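Local coordinates for ancestral congerin Con-anc (PDB 3AJY), which binds galactose-containing sugars as a reconstructed ancestor of the fish galectins known as congerins, at residues D11-V14 against G15-L18. Residues are numbered along the deposited sequence; the frame is centred on the assembly and turned at random.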
loop_
_atom_site.group_PDB
_atom_site.type_symbol
_atom_site.label_atom_id
_atom_site.label_comp_id
_atom_site.label_asym_id
_atom_site.label_seq_id
_atom_site.Cartn_x
_atom_site.Cartn_y
_atom_site.Cartn_z
ATOM N N ASP A 11 -7.279 -1.928 6.129
ATOM C CA ASP A 11 -8.447 -1.345 6.755
ATOM C C ASP A 11 -7.957 -0.150 7.604
ATOM O O ASP A 11 -7.576 -0.305 8.774
ATOM C CB ASP A 11 -9.153 -2.440 7.574
ATOM C CG ASP A 11 -10.509 -2.025 8.131
ATOM O OD1 ASP A 11 -10.989 -0.884 7.900
ATOM O OD2 ASP A 11 -11.105 -2.878 8.841
ATOM N N PHE A 12 -7.924 1.038 6.984
ATOM C CA PHE A 12 -7.428 2.241 7.666
ATOM C C PHE A 12 -8.560 2.790 8.507
ATOM O O PHE A 12 -9.359 3.626 8.060
ATOM C CB PHE A 12 -6.854 3.280 6.669
ATOM C CG PHE A 12 -6.193 4.487 7.327
ATOM C CD1 PHE A 12 -5.597 4.385 8.599
ATOM C CD2 PHE A 12 -6.140 5.729 6.656
ATOM C CE1 PHE A 12 -4.976 5.486 9.207
ATOM C CE2 PHE A 12 -5.522 6.843 7.251
ATOM C CZ PHE A 12 -4.936 6.723 8.540
ATOM N N LYS A 13 -8.648 2.263 9.723
ATOM C CA LYS A 13 -9.735 2.579 10.627
ATOM C C LYS A 13 -9.159 3.181 11.909
ATOM O O LYS A 13 -7.948 3.217 12.069
ATOM C CB LYS A 13 -10.575 1.319 10.909
ATOM C CG LYS A 13 -9.830 0.200 11.655
ATOM C CD LYS A 13 -10.780 -0.959 11.927
ATOM C CE LYS A 13 -10.052 -2.163 12.499
ATOM N NZ LYS A 13 -10.915 -3.375 12.340
ATOM N N VAL A 14 -10.015 3.682 12.798
ATOM C CA VAL A 14 -9.555 4.275 14.072
ATOM C C VAL A 14 -8.579 3.326 14.790
ATOM O O VAL A 14 -8.855 2.129 14.923
ATOM C CB VAL A 14 -10.754 4.661 15.005
ATOM C CG1 VAL A 14 -10.268 5.165 16.375
ATOM C CG2 VAL A 14 -11.646 5.689 14.335
ATOM N N GLY A 15 -7.434 3.862 15.217
ATOM C CA GLY A 15 -6.415 3.066 15.898
ATOM C C GLY A 15 -5.362 2.438 14.997
ATOM O O GLY A 15 -4.365 1.905 15.489
ATOM N N LYS A 16 -5.578 2.474 13.678
ATOM C CA LYS A 16 -4.567 2.003 12.738
ATOM C C LYS A 16 -3.640 3.149 12.360
ATOM O O LYS A 16 -4.051 4.309 12.373
ATOM C CB LYS A 16 -5.212 1.368 11.495
ATOM C CG LYS A 16 -5.937 0.036 11.795
ATOM C CD LYS A 16 -4.936 -1.081 12.126
ATOM C CE LYS A 16 -5.594 -2.230 12.865
ATOM N NZ LYS A 16 -4.634 -3.362 12.931
ATOM N N PHE A 17 -2.390 2.818 12.047
ATOM C CA PHE A 17 -1.371 3.802 11.718
ATOM C C PHE A 17 -0.930 3.656 10.271
ATOM O O PHE A 17 -0.441 2.600 9.870
ATOM C CB PHE A 17 -0.161 3.645 12.650
ATOM C CG PHE A 17 -0.439 4.018 14.068
ATOM C CD1 PHE A 17 -1.174 3.168 14.898
ATOM C CD2 PHE A 17 0.040 5.227 14.589
ATOM C CE1 PHE A 17 -1.428 3.521 16.224
ATOM C CE2 PHE A 17 -0.218 5.584 15.916
ATOM C CZ PHE A 17 -0.951 4.725 16.734
ATOM N N LEU A 18 -1.135 4.708 9.488
ATOM C CA LEU A 18 -0.752 4.695 8.091
ATOM C C LEU A 18 0.550 5.446 7.939
ATOM O O LEU A 18 0.599 6.634 8.222
ATOM C CB LEU A 18 -1.834 5.358 7.213
ATOM C CG LEU A 18 -1.578 5.472 5.703
ATOM C CD1 LEU A 18 -1.892 4.161 4.959
ATOM C CD2 LEU A 18 -2.397 6.622 5.111
#
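A type II beta turn from Lys13 to Lys16 carries the chain of this galectin sandwich out of one sheet and into the other, and it shows how a tight turn is closed by a backbone bond while an aromatic side chain from before it packs against the chain that follows. Lys16 N donates to Lys13 O at 3.0 Å, with an N-H...O angle of 160°. Val14 and Gly15 fill the two corners; Gly15 takes the third position of the turn with positive phi, the usual place for glycine in a type II turn.

Beyond the turn, Leu18 lays its CB over one face of the Phe12 ring, 3.8 Å from the centroid, a CH-pi contact displaced toward the rim at CZ. Leu18 CD2 continues along the same ring to CE2, at 3.8 Å. Phe12 reaches this position because its CG stands anti to the backbone N (chi1 -174°), which carries the ring across to the returning chain. There its edge meets a carbonyl: CE1 lies 3.5 Å from Lys16 O, which sits in the ring plane and also accepts a hydrogen bond from Thr91.

On the outer side the two lysines run side by side in the same direction, touching through their CG atoms at 3.9 Å. Their ammonium groups stay apart, and Lys13 NZ instead forms a salt bridge with Asp11 OD2 at 3.5 Å, which probably eases the like charges. Lys16 CG also packs against Asp11 O.

Phe12 pairs through its backbone with Leu118 of strand 117-125, while Leu18 opens strand 18-24 and bonds to Ile90 of strand 85-92. On the five-stranded sheet, Phe92 meets the Phe12 ring edge-to-face and Leu134 of strand 127-134 touches both Phe12 and Leu18; Leu5 of the second subunit also packs on Leu18.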